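Local coordinates for Agap007691-pb (Anopheles gambiae, PDB 5C98), which is a serpin of unknown function that may, like others of its family, inhibit serine proteases, at residues Leu102-Glu114 and Asp305-Arg317. Sequence-based numbering, arbitrary orientation.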
loop_
_atom_site.group_PDB
_atom_site.type_symbol
_atom_site.label_atom_id
_atom_site.label_comp_id
_atom_site.label_asym_id
_atom_site.label_seq_id
_atom_site.Cartn_x
_atom_site.Cartn_y
_atom_site.Cartn_z
ATOM N N LEU A 102 -3.884 -3.552 -18.309
ATOM C CA LEU A 102 -4.815 -3.800 -19.400
ATOM C C LEU A 102 -4.519 -2.852 -20.550
ATOM O O LEU A 102 -4.296 -1.662 -20.349
ATOM C CB LEU A 102 -6.268 -3.573 -18.982
ATOM C CG LEU A 102 -6.862 -4.494 -17.926
ATOM C CD1 LEU A 102 -8.258 -4.018 -17.573
ATOM C CD2 LEU A 102 -6.894 -5.916 -18.462
ATOM N N VAL A 103 -4.514 -3.391 -21.760
ATOM C CA VAL A 103 -4.405 -2.600 -22.979
ATOM C C VAL A 103 -5.551 -2.986 -23.905
ATOM O O VAL A 103 -5.991 -4.143 -23.941
ATOM C CB VAL A 103 -3.050 -2.781 -23.707
ATOM C CG1 VAL A 103 -1.909 -2.197 -22.893
ATOM C CG2 VAL A 103 -2.794 -4.245 -24.039
ATOM N N GLU A 104 -6.040 -2.003 -24.656
ATOM C CA GLU A 104 -7.084 -2.271 -25.646
ATOM C C GLU A 104 -6.566 -3.215 -26.726
ATOM O O GLU A 104 -5.598 -2.913 -27.433
ATOM C CB GLU A 104 -7.562 -0.954 -26.271
ATOM C CG GLU A 104 -8.456 -1.085 -27.515
ATOM C CD GLU A 104 -9.646 -2.018 -27.337
ATOM O OE1 GLU A 104 -10.304 -1.960 -26.271
ATOM O OE2 GLU A 104 -9.909 -2.802 -28.281
ATOM N N GLU A 105 -7.250 -4.346 -26.887
ATOM C CA GLU A 105 -6.750 -5.423 -27.734
ATOM C C GLU A 105 -6.729 -5.069 -29.216
ATOM O O GLU A 105 -5.970 -5.684 -29.966
ATOM C CB GLU A 105 -7.588 -6.686 -27.535
ATOM C CG GLU A 105 -9.062 -6.580 -27.980
ATOM C CD GLU A 105 -9.876 -7.810 -27.605
ATOM O OE1 GLU A 105 -9.354 -8.675 -26.873
ATOM O OE2 GLU A 105 -11.045 -7.910 -28.042
ATOM N N THR A 106 -7.526 -4.105 -29.665
ATOM C CA THR A 106 -7.566 -3.839 -31.099
ATOM C C THR A 106 -6.464 -2.902 -31.571
ATOM O O THR A 106 -6.391 -2.644 -32.777
ATOM C CB THR A 106 -8.911 -3.250 -31.528
ATOM O OG1 THR A 106 -9.135 -2.023 -30.834
ATOM C CG2 THR A 106 -10.076 -4.245 -31.281
ATOM N N LEU A 107 -5.618 -2.397 -30.676
ATOM C CA LEU A 107 -4.544 -1.479 -31.036
ATOM C C LEU A 107 -3.212 -2.215 -30.973
ATOM O O LEU A 107 -2.814 -2.692 -29.908
ATOM C CB LEU A 107 -4.524 -0.272 -30.096
ATOM C CG LEU A 107 -5.786 0.602 -30.070
ATOM C CD1 LEU A 107 -5.607 1.745 -29.094
ATOM C CD2 LEU A 107 -6.078 1.134 -31.465
ATOM N N ARG A 108 -2.493 -2.232 -32.089
ATOM C CA ARG A 108 -1.155 -2.800 -32.097
ATOM C C ARG A 108 -0.241 -2.018 -31.160
ATOM O O ARG A 108 -0.268 -0.786 -31.126
ATOM C CB ARG A 108 -0.601 -2.768 -33.522
ATOM C CG ARG A 108 0.735 -3.443 -33.677
ATOM C CD ARG A 108 1.154 -3.471 -35.142
ATOM N NE ARG A 108 2.597 -3.343 -35.318
ATOM C CZ ARG A 108 3.184 -3.177 -36.501
ATOM N NH1 ARG A 108 2.448 -3.121 -37.604
ATOM N NH2 ARG A 108 4.506 -3.068 -36.583
ATOM N N LEU A 109 0.548 -2.750 -30.387
ATOM C CA LEU A 109 1.491 -2.162 -29.445
ATOM C C LEU A 109 2.778 -1.732 -30.137
ATOM O O LEU A 109 3.234 -2.346 -31.102
ATOM C CB LEU A 109 1.837 -3.176 -28.357
ATOM C CG LEU A 109 0.645 -3.589 -27.477
ATOM C CD1 LEU A 109 1.034 -4.724 -26.560
ATOM C CD2 LEU A 109 0.161 -2.388 -26.671
ATOM N N ASP A 110 3.391 -0.677 -29.599
ATOM C CA ASP A 110 4.699 -0.261 -30.076
ATOM C C ASP A 110 5.753 -1.266 -29.630
ATOM O O ASP A 110 5.648 -1.880 -28.561
ATOM C CB ASP A 110 5.052 1.117 -29.524
ATOM C CG ASP A 110 6.447 1.564 -29.942
ATOM O OD1 ASP A 110 6.622 1.791 -31.141
ATOM O OD2 ASP A 110 7.327 1.659 -29.059
ATOM N N SER A 111 6.807 -1.382 -30.440
ATOM C CA SER A 111 7.849 -2.375 -30.190
ATOM C C SER A 111 8.609 -2.125 -28.896
ATOM O O SER A 111 9.043 -3.081 -28.246
ATOM C CB SER A 111 8.797 -2.445 -31.386
ATOM O OG SER A 111 9.313 -1.155 -31.665
ATOM N N GLU A 112 8.801 -0.864 -28.501
ATOM C CA GLU A 112 9.512 -0.615 -27.252
ATOM C C GLU A 112 8.635 -0.931 -26.049
ATOM O O GLU A 112 9.129 -1.424 -25.027
ATOM C CB GLU A 112 10.041 0.818 -27.210
ATOM C CG GLU A 112 11.311 0.978 -28.049
ATOM C CD GLU A 112 12.519 0.340 -27.373
ATOM O OE1 GLU A 112 12.991 0.942 -26.371
ATOM O OE2 GLU A 112 12.960 -0.741 -27.824
ATOM N N PHE A 113 7.329 -0.647 -26.134
ATOM C CA PHE A 113 6.428 -1.054 -25.068
ATOM C C PHE A 113 6.461 -2.568 -24.898
ATOM O O PHE A 113 6.518 -3.073 -23.774
ATOM C CB PHE A 113 5.010 -0.598 -25.384
ATOM C CG PHE A 113 3.998 -1.055 -24.369
ATOM C CD1 PHE A 113 3.786 -0.351 -23.203
ATOM C CD2 PHE A 113 3.290 -2.212 -24.559
ATOM C CE1 PHE A 113 2.884 -0.784 -22.249
ATOM C CE2 PHE A 113 2.369 -2.638 -23.609
ATOM C CZ PHE A 113 2.175 -1.917 -22.455
ATOM N N GLU A 114 6.413 -3.304 -26.001
ATOM C CA GLU A 114 6.472 -4.760 -25.916
ATOM C C GLU A 114 7.771 -5.216 -25.274
ATOM O O GLU A 114 7.777 -6.094 -24.404
ATOM C CB GLU A 114 6.356 -5.353 -27.316
ATOM C CG GLU A 114 4.982 -5.228 -27.951
ATOM C CD GLU A 114 4.962 -5.721 -29.398
ATOM O OE1 GLU A 114 6.025 -5.687 -30.074
ATOM O OE2 GLU A 114 3.881 -6.158 -29.851
ATOM N N ASP A 305 -1.901 13.489 -22.789
ATOM C CA ASP A 305 -1.649 12.305 -23.613
ATOM C C ASP A 305 -0.165 12.262 -23.929
ATOM O O ASP A 305 0.311 12.886 -24.876
ATOM C CB ASP A 305 -2.507 12.331 -24.868
ATOM C CG ASP A 305 -3.985 12.227 -24.545
ATOM O OD1 ASP A 305 -4.386 11.204 -23.961
ATOM O OD2 ASP A 305 -4.742 13.173 -24.856
ATOM N N ASP A 306 0.583 11.508 -23.111
ATOM C CA ASP A 306 2.028 11.594 -23.127
ATOM C C ASP A 306 2.757 10.257 -23.163
ATOM O O ASP A 306 3.983 10.265 -23.280
ATOM C CB ASP A 306 2.522 12.413 -21.917
ATOM C CG ASP A 306 3.754 13.271 -22.227
ATOM O OD1 ASP A 306 3.893 13.792 -23.362
ATOM O OD2 ASP A 306 4.598 13.435 -21.312
ATOM N N LEU A 307 2.066 9.121 -23.132
ATOM C CA LEU A 307 2.728 7.811 -23.111
ATOM C C LEU A 307 2.706 7.144 -24.475
ATOM O O LEU A 307 1.647 7.017 -25.106
ATOM C CB LEU A 307 2.058 6.869 -22.116
ATOM C CG LEU A 307 1.922 7.421 -20.700
ATOM C CD1 LEU A 307 1.275 6.422 -19.743
ATOM C CD2 LEU A 307 3.275 7.860 -20.172
ATOM N N HIS A 308 3.872 6.688 -24.907
ATOM C CA HIS A 308 4.010 5.998 -26.189
ATOM C C HIS A 308 3.850 4.506 -25.955
ATOM O O HIS A 308 4.793 3.805 -25.611
ATOM C CB HIS A 308 5.352 6.306 -26.828
ATOM C CG HIS A 308 5.520 5.701 -28.180
ATOM N ND1 HIS A 308 6.754 5.413 -28.712
ATOM C CD2 HIS A 308 4.610 5.327 -29.110
ATOM C CE1 HIS A 308 6.600 4.880 -29.909
ATOM N NE2 HIS A 308 5.309 4.817 -30.174
ATOM N N VAL A 309 2.620 4.024 -26.129
ATOM C CA VAL A 309 2.280 2.628 -25.911
ATOM C C VAL A 309 1.962 1.916 -27.215
ATOM O O VAL A 309 2.340 0.756 -27.397
ATOM C CB VAL A 309 1.082 2.541 -24.958
ATOM C CG1 VAL A 309 0.554 1.106 -24.844
ATOM C CG2 VAL A 309 1.468 3.119 -23.616
ATOM N N PHE A 310 1.260 2.589 -28.118
ATOM C CA PHE A 310 0.707 1.962 -29.310
ATOM C C PHE A 310 1.487 2.303 -30.578
ATOM O O PHE A 310 2.191 3.310 -30.677
ATOM C CB PHE A 310 -0.750 2.382 -29.445
ATOM C CG PHE A 310 -1.588 1.961 -28.275
ATOM C CD1 PHE A 310 -1.907 0.630 -28.103
ATOM C CD2 PHE A 310 -1.994 2.865 -27.308
ATOM C CE1 PHE A 310 -2.631 0.204 -27.024
ATOM C CE2 PHE A 310 -2.729 2.441 -26.229
ATOM C CZ PHE A 310 -3.045 1.110 -26.086
ATOM N N HIS A 311 1.336 1.425 -31.566
ATOM C CA HIS A 311 2.059 1.555 -32.815
ATOM C C HIS A 311 1.618 2.782 -33.608
ATOM O O HIS A 311 2.457 3.579 -34.049
ATOM C CB HIS A 311 1.824 0.288 -33.628
ATOM C CG HIS A 311 2.386 0.356 -35.003
ATOM N ND1 HIS A 311 3.739 0.335 -35.238
ATOM C CD2 HIS A 311 1.790 0.487 -36.211
ATOM C CE1 HIS A 311 3.955 0.417 -36.539
ATOM N NE2 HIS A 311 2.789 0.515 -37.152
ATOM N N ASP A 312 0.314 2.937 -33.835
ATOM C CA ASP A 312 -0.167 3.968 -34.756
ATOM C C ASP A 312 -1.452 4.623 -34.262
ATOM O O ASP A 312 -2.386 4.842 -35.041
ATOM C CB ASP A 312 -0.388 3.387 -36.152
ATOM C CG ASP A 312 -1.336 2.199 -36.147
ATOM O OD1 ASP A 312 -2.062 2.009 -35.150
ATOM O OD2 ASP A 312 -1.351 1.447 -37.147
ATOM N N SER A 313 -1.530 4.950 -32.972
ATOM C CA SER A 313 -2.688 5.664 -32.459
ATOM C C SER A 313 -2.364 6.941 -31.690
ATOM O O SER A 313 -3.291 7.602 -31.214
ATOM C CB SER A 313 -3.558 4.737 -31.599
ATOM O OG SER A 313 -2.902 4.392 -30.400
ATOM N N GLY A 314 -1.100 7.319 -31.578
ATOM C CA GLY A 314 -0.721 8.521 -30.865
ATOM C C GLY A 314 -0.550 8.288 -29.377
ATOM O O GLY A 314 -1.122 7.374 -28.784
ATOM N N ARG A 315 0.256 9.151 -28.761
ATOM C CA ARG A 315 0.493 9.029 -27.329
ATOM C C ARG A 315 -0.824 9.065 -26.566
ATOM O O ARG A 315 -1.780 9.731 -26.966
ATOM C CB ARG A 315 1.393 10.167 -26.838
ATOM C CG ARG A 315 2.851 9.983 -27.149
ATOM C CD ARG A 315 3.701 11.160 -26.697
ATOM N NE ARG A 315 5.032 11.026 -27.237
ATOM C CZ ARG A 315 6.035 10.363 -26.671
ATOM N NH1 ARG A 315 5.892 9.809 -25.458
ATOM N NH2 ARG A 315 7.173 10.267 -27.329
ATOM N N THR A 316 -0.864 8.337 -25.455
ATOM C CA THR A 316 -2.076 8.197 -24.666
ATOM C C THR A 316 -1.793 8.527 -23.208
ATOM O O THR A 316 -0.685 8.337 -22.707
ATOM C CB THR A 316 -2.683 6.773 -24.747
ATOM O OG1 THR A 316 -3.874 6.710 -23.942
ATOM C CG2 THR A 316 -1.721 5.718 -24.253
ATOM N N ARG A 317 -2.815 9.024 -22.521
ATOM C CA ARG A 317 -2.762 9.131 -21.075
ATOM C C ARG A 317 -3.026 7.767 -20.455
ATOM O O ARG A 317 -3.521 6.841 -21.103
ATOM C CB ARG A 317 -3.827 10.105 -20.578
ATOM C CG ARG A 317 -5.245 9.628 -20.887
ATOM C CD ARG A 317 -6.284 10.717 -20.673
ATOM N NE ARG A 317 -6.133 11.792 -21.649
ATOM C CZ ARG A 317 -6.667 13.004 -21.513
ATOM N NH1 ARG A 317 -7.373 13.302 -20.426
ATOM N NH2 ARG A 317 -6.486 13.924 -22.458
HETATM O O HOH W 1 -1.788 1.194 -32.597
HETATM O O HOH W 2 -3.429 -0.681 -34.469
HETATM O O HOH W 3 7.023 2.598 -26.509
#
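L107 packs onto the ring of F310 in the tight part of the contact, its CB 3.4 Å from F310 CD1 and its CD1 over the centre of one face, 3.8 Å from the centroid, a CH-pi contact. V309 covers the opposite face with CG1, and L109 CD2 adds an oblique contact 3.8 Å from F310 CE1. The flat ring suits this slot between branched side chains. The same V309 CG1 also sits over the ring of F113, 3.9 Å from its centroid; with CG1 anti to the backbone N (chi1 172°), this one methyl serves both phenylalanines.

The backbones meet in a single bridge between L109 and F310. D110 N donates to V309 O at 2.8 Å and H311 N to R108 O, both nearly straight, so main-chain polar groups beside the apolar cluster are paired.

Toward solvent the packing gives way to polar and charged groups. R108, its CG anti to the backbone N (chi1 -175°), crosses H311 obliquely and lays its guanidinium flat on the imidazole, centres 3.6 Å apart and planes 7° apart. A long arginine suits this exposed rim: its flat cation can cover a ring while its N-H groups probably still meet water. Two waters join R108 backbone atoms to D312. The D110 and H308 side chains cross at about a right angle, D110 CG 3.3 Å from H308 CE1, and D110 CB makes an off-centre CH-pi contact. Short and acidic, D110 also caps helix 111-119: OD2 accepts from E112 N and from a water bridging to H308 O.

At one end of the serpin fold, the link from strand 95-104 to helix 111-119 thus meets the loop between helix 300-303 and strand 320-328. V103 and V309 both pack on L169 of strand 169-177, while F113 stacks with F117 in its own helix.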